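Local coordinates for BF1531-like N-terminal domain-containing protein (Bacteroides fragilis, PDB 3SLR) that is of unknown function but binds magnesium through a phosphatase domain in its N-terminal part and may hydrolyse ester bonds, at residues D228-N231 and T232-G236; K280-E283 and G284-K287; V297-L300 and D301-A304. All coordinates share one frame; numbering follows the deposited sequence.

Contact 1 of 3, residues D228-N231 and T232-G236; sequences DLDN and TIWGG. With MG (magnesium ion), chain B; MG (magnesium ion), chain C.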
ATOM      1  N   ASP A 228     -20.500  -7.154  -2.109  1.00 16.05           N
ATOM      2  CA  ASP A 228     -21.547  -8.143  -1.941  1.00 16.95           C
ATOM      3  C   ASP A 228     -22.052  -8.023  -0.489  1.00 17.20           C
ATOM      4  O   ASP A 228     -21.397  -7.402   0.341  1.00 16.15           O
ATOM      5  CB  ASP A 228     -20.980  -9.531  -2.231  1.00 18.39           C
ATOM      6  CG  ASP A 228     -21.947 -10.635  -1.889  1.00 19.72           C
ATOM      7  OD1 ASP A 228     -23.017 -10.702  -2.532  1.00 19.56           O
ATOM      8  OD2 ASP A 228     -21.630 -11.431  -0.982  1.00 20.65           O
ATOM      9  N   LEU A 229     -23.218  -8.581  -0.185  1.00 14.21           N
ATOM     10  CA  LEU A 229     -23.745  -8.508   1.178  1.00 17.99           C
ATOM     11  C   LEU A 229     -23.547  -9.820   1.944  1.00 17.67           C
ATOM     12  O   LEU A 229     -22.734  -9.892   2.867  1.00 17.04           O
ATOM     13  CB  LEU A 229     -25.226  -8.099   1.167  1.00 17.37           C
ATOM     14  CG  LEU A 229     -25.558  -6.698   0.634  1.00 17.82           C
ATOM     15  CD1 LEU A 229     -27.078  -6.462   0.594  1.00 16.82           C
ATOM     16  CD2 LEU A 229     -24.858  -5.601   1.446  1.00 14.86           C
ATOM     17  N   ASP A 230     -24.278 -10.862   1.560  1.00 18.85           N
ATOM     18  CA  ASP A 230     -24.265 -12.102   2.346  1.00 21.27           C
ATOM     19  C   ASP A 230     -22.868 -12.721   2.455  1.00 19.92           C
ATOM     20  O   ASP A 230     -22.232 -13.042   1.448  1.00 18.77           O
ATOM     21  CB  ASP A 230     -25.253 -13.129   1.783  1.00 21.58           C
ATOM     22  CG  ASP A 230     -26.710 -12.728   1.983  1.00 20.61           C
ATOM     23  OD1 ASP A 230     -27.072 -12.138   3.036  1.00 18.77           O
ATOM     24  OD2 ASP A 230     -27.516 -13.032   1.080  1.00 21.72           O
ATOM     25  N   ASN A 231     -22.407 -12.900   3.687  1.00 18.43           N
ATOM     26  CA  ASN A 231     -21.103 -13.488   3.955  1.00 17.74           C
ATOM     27  C   ASN A 231     -19.933 -12.641   3.455  1.00 17.02           C
ATOM     28  O   ASN A 231     -18.800 -13.103   3.404  1.00 17.12           O
ATOM     29  CB  ASN A 231     -21.027 -14.927   3.441  1.00 18.81           C
ATOM     30  CG  ASN A 231     -21.926 -15.862   4.235  1.00 24.82           C
ATOM     31  OD1 ASN A 231     -21.966 -15.807   5.474  1.00 26.26           O
ATOM     32  ND2 ASN A 231     -22.667 -16.711   3.532  1.00 29.88           N
ATOM     33  N   THR A 232     -20.224 -11.389   3.119  1.00 16.89           N
ATOM     34  CA  THR A 232     -19.180 -10.433   2.776  1.00 17.25           C
ATOM     35  C   THR A 232     -19.119  -9.335   3.832  1.00 17.60           C
ATOM     36  O   THR A 232     -18.077  -9.168   4.484  1.00 16.02           O
ATOM     37  CB  THR A 232     -19.359  -9.867   1.333  1.00 14.60           C
ATOM     38  OG1 THR A 232     -19.246 -10.943   0.401  1.00 18.95           O
ATOM     39  CG2 THR A 232     -18.277  -8.852   1.009  1.00 14.35           C
ATOM     40  N   ILE A 233     -20.226  -8.625   4.053  1.00 15.39           N
ATOM     41  CA  ILE A 233     -20.264  -7.632   5.138  1.00 17.88           C
ATOM     42  C   ILE A 233     -21.018  -8.084   6.403  1.00 17.30           C
ATOM     43  O   ILE A 233     -21.006  -7.394   7.413  1.00 17.59           O
ATOM     44  CB  ILE A 233     -20.760  -6.243   4.677  1.00 17.51           C
ATOM     45  CG1 ILE A 233     -22.265  -6.263   4.358  1.00 15.91           C
ATOM     46  CG2 ILE A 233     -19.928  -5.758   3.490  1.00 17.21           C
ATOM     47  CD1 ILE A 233     -22.891  -4.879   4.308  1.00 18.65           C
ATOM     48  N   TRP A 234     -21.691  -9.228   6.333  1.00 17.54           N
ATOM     49  CA  TRP A 234     -22.282  -9.852   7.520  1.00 15.47           C
ATOM     50  C   TRP A 234     -22.248 -11.358   7.323  1.00 17.95           C
ATOM     51  O   TRP A 234     -22.174 -11.832   6.196  1.00 16.34           O
ATOM     52  CB  TRP A 234     -23.723  -9.368   7.802  1.00 15.77           C
ATOM     53  CG  TRP A 234     -24.738  -9.601   6.681  1.00 15.18           C
ATOM     54  CD1 TRP A 234     -25.095 -10.801   6.124  1.00 17.04           C
ATOM     55  CD2 TRP A 234     -25.531  -8.602   6.017  1.00 16.96           C
ATOM     56  NE1 TRP A 234     -26.048 -10.603   5.141  1.00 13.83           N
ATOM     57  CE2 TRP A 234     -26.333  -9.263   5.062  1.00 15.49           C
ATOM     58  CE3 TRP A 234     -25.631  -7.208   6.130  1.00 19.48           C
ATOM     59  CZ2 TRP A 234     -27.222  -8.578   4.224  1.00 16.56           C
ATOM     60  CZ3 TRP A 234     -26.516  -6.532   5.305  1.00 18.15           C
ATOM     61  CH2 TRP A 234     -27.303  -7.217   4.367  1.00 16.58           C
ATOM     62  N   GLY A 235     -22.272 -12.112   8.414  1.00 16.29           N
ATOM     63  CA  GLY A 235     -22.308 -13.558   8.303  1.00 17.66           C
ATOM     64  C   GLY A 235     -23.731 -14.029   8.047  1.00 19.41           C
ATOM     65  O   GLY A 235     -24.682 -13.461   8.569  1.00 20.02           O
ATOM     66  N   GLY A 236     -23.879 -15.074   7.246  1.00 22.63           N
ATOM     67  CA  GLY A 236     -25.191 -15.638   7.006  1.00 21.35           C
ATOM     68  C   GLY A 236     -25.845 -15.119   5.748  1.00 23.48           C
ATOM     69  O   GLY A 236     -25.283 -14.296   5.023  1.00 21.15           O
TER
HETATM   70 MG    MG B 388     -22.030 -13.607  -0.777  1.00 25.95          MG
HETATM   71 MG    MG C 389     -24.994 -12.008  -1.989  1.00 14.08          MG
HETATM   72  O   HOH W   1     -26.779 -13.392  -1.660  1.00 30.75           O
HETATM   73  O   HOH W   2     -22.146 -16.040  -0.425  1.00 27.51           O
HETATM   74  O   HOH W   3     -24.080 -13.987  -1.470  1.00 26.19           O
HETATM   75  O   HOH W   4     -21.804 -13.858  -3.129  1.00 26.31           O
HETATM   76  O   HOH W   5     -24.786 -12.074  -4.175  1.00 23.17           O

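Contact 2 of 3, residues K280-E283 and G284-K287; sequences KNNE and GKAK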
ATOM      1  N   LYS A 280     -27.060 -10.477  -5.027  1.00 18.15           N
ATOM      2  CA  LYS A 280     -28.128 -11.356  -5.497  1.00 20.25           C
ATOM      3  C   LYS A 280     -29.153 -11.451  -4.372  1.00 22.56           C
ATOM      4  O   LYS A 280     -29.010 -12.272  -3.471  1.00 24.43           O
ATOM      5  CB  LYS A 280     -27.556 -12.748  -5.784  1.00 23.49           C
ATOM      6  CG  LYS A 280     -27.736 -13.281  -7.205  1.00 33.35           C
ATOM      7  CD  LYS A 280     -27.065 -12.410  -8.233  1.00 28.64           C
ATOM      8  CE  LYS A 280     -26.819 -13.143  -9.563  1.00 27.52           C
ATOM      9  NZ  LYS A 280     -25.770 -14.214  -9.487  1.00 25.40           N
ATOM     10  N   ASN A 281     -30.161 -10.584  -4.410  1.00 20.10           N
ATOM     11  CA  ASN A 281     -31.179 -10.516  -3.367  1.00 22.23           C
ATOM     12  C   ASN A 281     -32.355  -9.677  -3.838  1.00 21.72           C
ATOM     13  O   ASN A 281     -32.227  -8.846  -4.744  1.00 22.10           O
ATOM     14  CB  ASN A 281     -30.615  -9.864  -2.089  1.00 21.39           C
ATOM     15  CG  ASN A 281     -30.034 -10.871  -1.102  1.00 23.06           C
ATOM     16  OD1 ASN A 281     -28.883 -10.737  -0.664  1.00 23.56           O
ATOM     17  ND2 ASN A 281     -30.825 -11.865  -0.730  1.00 21.26           N
ATOM     18  N   ASN A 282     -33.505  -9.899  -3.215  1.00 19.53           N
ATOM     19  CA  ASN A 282     -34.591  -8.949  -3.280  1.00 22.43           C
ATOM     20  C   ASN A 282     -34.137  -7.643  -2.632  1.00 21.73           C
ATOM     21  O   ASN A 282     -33.557  -7.657  -1.538  1.00 21.05           O
ATOM     22  CB  ASN A 282     -35.810  -9.525  -2.552  1.00 22.13           C
ATOM     23  CG  ASN A 282     -36.916  -8.508  -2.373  1.00 28.14           C
ATOM     24  OD1 ASN A 282     -37.000  -7.838  -1.340  1.00 27.05           O
ATOM     25  ND2 ASN A 282     -37.772  -8.382  -3.383  1.00 28.24           N
ATOM     26  N   GLU A 283     -34.385  -6.518  -3.293  1.00 20.62           N
ATOM     27  CA  GLU A 283     -33.868  -5.245  -2.795  1.00 22.25           C
ATOM     28  C   GLU A 283     -34.381  -4.918  -1.395  1.00 25.72           C
ATOM     29  O   GLU A 283     -33.609  -4.495  -0.525  1.00 21.09           O
ATOM     30  CB  GLU A 283     -34.196  -4.102  -3.750  1.00 25.76           C
ATOM     31  CG  GLU A 283     -33.623  -2.762  -3.316  1.00 26.00           C
ATOM     32  CD  GLU A 283     -34.153  -1.610  -4.148  1.00 37.76           C
ATOM     33  OE1 GLU A 283     -33.752  -1.499  -5.324  1.00 32.56           O
ATOM     34  OE2 GLU A 283     -34.976  -0.825  -3.625  1.00 36.12           O
ATOM     35  N   GLY A 284     -35.680  -5.113  -1.178  1.00 23.94           N
ATOM     36  CA  GLY A 284     -36.269  -4.866   0.124  1.00 25.56           C
ATOM     37  C   GLY A 284     -35.566  -5.616   1.242  1.00 20.71           C
ATOM     38  O   GLY A 284     -35.226  -5.039   2.286  1.00 19.78           O
ATOM     39  N   LYS A 285     -35.352  -6.909   1.031  1.00 18.67           N
ATOM     40  CA  LYS A 285     -34.711  -7.756   2.039  1.00 20.83           C
ATOM     41  C   LYS A 285     -33.257  -7.360   2.282  1.00 20.30           C
ATOM     42  O   LYS A 285     -32.753  -7.420   3.409  1.00 18.18           O
ATOM     43  CB  LYS A 285     -34.762  -9.223   1.603  1.00 19.95           C
ATOM     44  CG  LYS A 285     -36.172  -9.795   1.507  1.00 32.12           C
ATOM     45  CD  LYS A 285     -36.135 -11.315   1.361  1.00 36.45           C
ATOM     46  CE  LYS A 285     -37.535 -11.925   1.462  1.00 45.23           C
ATOM     47  NZ  LYS A 285     -38.265 -11.493   2.694  1.00 45.63           N
ATOM     48  N   ALA A 286     -32.578  -6.974   1.210  1.00 18.12           N
ATOM     49  CA  ALA A 286     -31.174  -6.609   1.283  1.00 18.71           C
ATOM     50  C   ALA A 286     -30.982  -5.322   2.062  1.00 18.20           C
ATOM     51  O   ALA A 286     -29.979  -5.161   2.746  1.00 18.52           O
ATOM     52  CB  ALA A 286     -30.582  -6.465  -0.127  1.00 17.55           C
ATOM     53  N   LYS A 287     -31.935  -4.401   1.948  1.00 18.08           N
ATOM     54  CA  LYS A 287     -31.848  -3.119   2.653  1.00 18.57           C
ATOM     55  C   LYS A 287     -32.279  -3.210   4.118  1.00 20.81           C
ATOM     56  O   LYS A 287     -31.914  -2.362   4.928  1.00 21.68           O
ATOM     57  CB  LYS A 287     -32.693  -2.054   1.957  1.00 19.19           C
ATOM     58  CG  LYS A 287     -32.101  -1.560   0.639  1.00 18.08           C
ATOM     59  CD  LYS A 287     -33.025  -0.569  -0.063  1.00 22.23           C
ATOM     60  CE  LYS A 287     -32.285   0.121  -1.216  1.00 27.88           C
ATOM     61  NZ  LYS A 287     -33.065   1.237  -1.830  1.00 32.89           N
TER

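Contact 3 of 3, residues V297-L300 and D301-A304; sequences VLKL and DDIA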
ATOM      1  N   VAL A 297     -22.744  -1.355  11.240  1.00 19.52           N
ATOM      2  CA  VAL A 297     -21.888  -0.172  11.230  1.00 20.79           C
ATOM      3  C   VAL A 297     -22.223   0.683  10.015  1.00 20.80           C
ATOM      4  O   VAL A 297     -22.436   1.893  10.126  1.00 22.01           O
ATOM      5  CB  VAL A 297     -20.389  -0.557  11.233  1.00 18.19           C
ATOM      6  CG1 VAL A 297     -19.507   0.681  11.123  1.00 17.47           C
ATOM      7  CG2 VAL A 297     -20.055  -1.315  12.508  1.00 21.70           C
ATOM      8  N   LEU A 298     -22.282   0.045   8.855  1.00 18.78           N
ATOM      9  CA  LEU A 298     -22.706   0.719   7.628  1.00 19.17           C
ATOM     10  C   LEU A 298     -24.210   0.983   7.650  1.00 20.11           C
ATOM     11  O   LEU A 298     -24.987   0.116   8.045  1.00 21.48           O
ATOM     12  CB  LEU A 298     -22.332  -0.131   6.411  1.00 17.92           C
ATOM     13  CG  LEU A 298     -20.825  -0.366   6.260  1.00 18.31           C
ATOM     14  CD1 LEU A 298     -20.512  -1.258   5.068  1.00 20.82           C
ATOM     15  CD2 LEU A 298     -20.120   0.973   6.133  1.00 19.70           C
ATOM     16  N   LYS A 299     -24.611   2.185   7.243  1.00 21.15           N
ATOM     17  CA  LYS A 299     -26.027   2.536   7.116  1.00 20.16           C
ATOM     18  C   LYS A 299     -26.330   2.840   5.648  1.00 21.00           C
ATOM     19  O   LYS A 299     -25.414   2.986   4.836  1.00 20.55           O
ATOM     20  CB  LYS A 299     -26.348   3.763   7.968  1.00 20.89           C
ATOM     21  CG  LYS A 299     -25.934   3.646   9.427  1.00 21.18           C
ATOM     22  CD  LYS A 299     -26.589   2.474  10.128  1.00 22.33           C
ATOM     23  CE  LYS A 299     -26.151   2.428  11.591  1.00 23.84           C
ATOM     24  NZ  LYS A 299     -26.796   1.345  12.369  1.00 23.54           N
ATOM     25  N   LEU A 300     -27.609   2.938   5.301  1.00 22.98           N
ATOM     26  CA  LEU A 300     -27.966   3.211   3.915  1.00 22.39           C
ATOM     27  C   LEU A 300     -27.321   4.484   3.389  1.00 21.96           C
ATOM     28  O   LEU A 300     -26.987   4.553   2.215  1.00 22.35           O
ATOM     29  CB  LEU A 300     -29.482   3.265   3.712  1.00 20.90           C
ATOM     30  CG  LEU A 300     -30.183   1.906   3.718  1.00 23.84           C
ATOM     31  CD1 LEU A 300     -31.647   2.034   3.292  1.00 25.53           C
ATOM     32  CD2 LEU A 300     -29.451   0.942   2.808  1.00 23.77           C
ATOM     33  N   ASP A 301     -27.135   5.487   4.240  1.00 22.59           N
ATOM     34  CA  ASP A 301     -26.581   6.755   3.753  1.00 28.30           C
ATOM     35  C   ASP A 301     -25.082   6.679   3.472  1.00 26.83           C
ATOM     36  O   ASP A 301     -24.478   7.646   3.007  1.00 27.39           O
ATOM     37  CB  ASP A 301     -26.895   7.918   4.695  1.00 30.56           C
ATOM     38  CG  ASP A 301     -26.292   7.741   6.073  1.00 37.13           C
ATOM     39  OD1 ASP A 301     -25.324   6.961   6.218  1.00 36.17           O
ATOM     40  OD2 ASP A 301     -26.787   8.395   7.019  1.00 45.52           O
ATOM     41  N   ASP A 302     -24.482   5.530   3.762  1.00 26.25           N
ATOM     42  CA  ASP A 302     -23.081   5.309   3.413  1.00 23.48           C
ATOM     43  C   ASP A 302     -22.971   4.710   2.016  1.00 25.98           C
ATOM     44  O   ASP A 302     -21.887   4.644   1.448  1.00 23.48           O
ATOM     45  CB  ASP A 302     -22.413   4.375   4.421  1.00 23.54           C
ATOM     46  CG  ASP A 302     -22.281   4.996   5.794  1.00 27.51           C
ATOM     47  OD1 ASP A 302     -21.974   6.204   5.879  1.00 29.36           O
ATOM     48  OD2 ASP A 302     -22.498   4.274   6.792  1.00 24.27           O
ATOM     49  N   ILE A 303     -24.100   4.271   1.466  1.00 22.94           N
ATOM     50  CA  ILE A 303     -24.088   3.562   0.194  1.00 21.04           C
ATOM     51  C   ILE A 303     -24.599   4.458  -0.937  1.00 21.43           C
ATOM     52  O   ILE A 303     -25.771   4.847  -0.958  1.00 21.69           O
ATOM     53  CB  ILE A 303     -24.943   2.280   0.264  1.00 20.60           C
ATOM     54  CG1 ILE A 303     -24.581   1.429   1.494  1.00 20.91           C
ATOM     55  CG2 ILE A 303     -24.802   1.485  -1.015  1.00 18.59           C
ATOM     56  CD1 ILE A 303     -23.192   0.834   1.449  1.00 20.94           C
ATOM     57  N   ALA A 304     -23.717   4.777  -1.882  1.00 17.23           N
ATOM     58  CA  ALA A 304     -24.059   5.682  -2.985  1.00 21.13           C
ATOM     59  C   ALA A 304     -25.005   5.069  -4.018  1.00 19.91           C
ATOM     60  O   ALA A 304     -25.908   5.739  -4.513  1.00 20.05           O
ATOM     61  CB  ALA A 304     -22.792   6.179  -3.668  1.00 18.85           C
TER

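Contact 1 of 3, residues D228-N231 and T232-G236
Asp-228 and Thr-232 meet where the loop after strand 224-227 folds back on itself. The Thr-232 hydroxyl OG1 donates to Asp-228 OD2 over 2.8 Å, taking the lone pair that faces away from OD1, with the two side chains crossing at about a right angle. Asp-228, its carboxylate turned away from its own N (chi1 172°), bridges two magnesium ions: OD2 binds one at 2.2 Å and OD1 the other, while a single water bridges the pair. The first ion also takes the backbone O of Asp-230, and the side chain of Asp-336 belongs to the same site; Thr-232 OG1 receives the Asp-336 N-H as well.

The backbone carbonyl of Leu-229 serves two donors. Ile-233 N reaches its O in the carbonyl plane at 3.0 Å, whereas Thr-232 N comes from well above that plane. Farther along, Asp-230 sends OD1 to the indole edge of Trp-234, where NE1 lies 2.8 Å away and the oxygen sits nearly in the ring plane; Val-238 N shares this oxygen. Asp-230 OD2 accepts from a water on the second magnesium. Gly-236 N donates to Asn-231 OD1 over 2.7 Å, coming from above the plane of the side-chain amide. On the apolar side, Leu-229 CB packs on Trp-234 CZ2 at 3.7 Å. Asp-228 O, by contrast, is buried without a partner.

The spacing of Asp-228, Asp-230 and Thr-232 fits the DxDx(T/V) motif of HAD phosphatases. Thr-232 probably helps hold the metal-binding carboxylate of Asp-228, and Trp-234 that of Asp-230, which reaches its magnesium through water.

Contact 2 of 3, residues K280-E283 and G284-K287
Asn-282 and Lys-285 make the bond that starts helix 283-292: Asn-282 stands at the N-cap, and its OD1 accepts the Lys-285 N-H over 3.0 Å. The donor lies in the plane of the amide carbonyl, on a lone pair, and the bond is fairly straight, 155° at the hydrogen. The torsion chi1 of 171° swings the amide away from the backbone N and brings OD1 to the N-H groups at the helix start, where it satisfies one that has no earlier helical carbonyl to meet.

Backbone bonds take over immediately. Ala-286 N donates to Asn-282 O at 3.0 Å, and Lys-287 N to Glu-283 O one residue later, which establishes the regular helical spacing.

A salt bridge adds to these bonds. Glu-283 and Lys-287 run side by side in the same direction, both extended beyond CG, and Glu-283 OE2 and Lys-287 NZ form a salt bridge whose hydrogen bond, at 3.3 Å, is weak. Their aliphatic parts also touch, Lys-287 CE lying 3.8 Å from Glu-283 CG. A carboxylate this close to the helix start is probably also favoured by the helix dipole.

Apolar contact falls on the inner side, where Ala-286 CB meets Asn-281 CB at 3.9 Å. Here the helix lies against the sheet: Ala-286 touches Phe-306 and Ala-308 of strand 305-309 and Leu-229 of the metal-binding loop, while Asn-281, just beyond strand 274-280, packs on Asp-230.

Contact 3 of 3, residues V297-L300 and D301-A304
A short 3-10 turn folds Asp-302 back onto Lys-299 in the loop that completes a beta-alpha-beta crossover, running from strand 274-280 through helix 283-292 to the parallel, neighbouring strand 305-309. Two overlapping backbone bonds shape it. Asp-302 N donates to Lys-299 O at 2.9 Å, and Ile-303 N to Leu-300 O at 3.0 Å; each donor stands above the plane of its carbonyl.

Asp-302 engages Lys-299 twice, for its side chain returns to the same residue whose carbonyl its backbone uses. Chi1 of -67° places the carboxylate beside its own N, turned toward the backbone of Leu-298 and Lys-299, and OD2 also comes within 3.7 Å of Leu-298 CA. On the outer side, Asp-301 OD1 lies near Lys-299 CB, while the lysine chain bends at chi2 and its NZ bonds to Met-296 O.

The apolar residues tie the turn to its surroundings. Leu-298 reaches Phe-290 of helix 283-292 and Val-265 of helix 255-270, and Ile-303 faces Ile-275 and Val-277 of strand 274-280. Gln-262 OE1 of helix 255-270 holds the preceding backbone by accepting from both Val-297 N and Leu-298 N.

Closing the turn, Lys-299 N points almost straight at Asp-302 OD2, 3.0 Å away with 173° at the hydrogen, on the side facing away from OD1 and 30° out of the carboxylate plane.

Overall arrangement
All three contacts belong to the phosphatase domain, built on the four-stranded parallel sheet 305-309, 274-280, 224-227, 331-334, and follow one another along the chain. Contact 1 comes after strand 224-227, contact 2 after strand 274-280 and contact 3 just before strand 305-309. The centres of contacts 1 and 2 are about 12 Å apart, and the two touch, Trp-234 CH2 lying 3.7 Å from Ala-286 O; the centre of contact 3 lies about 15 Å from each of theirs. Helix 283-292 links the last two, starting in contact 2 and bringing Lys-287 CG to 4.2 Å from Leu-300 CD2 of contact 3. The metal-binding loop thus has a helix start as neighbour, while contact 3 stays remote from the magnesium ions.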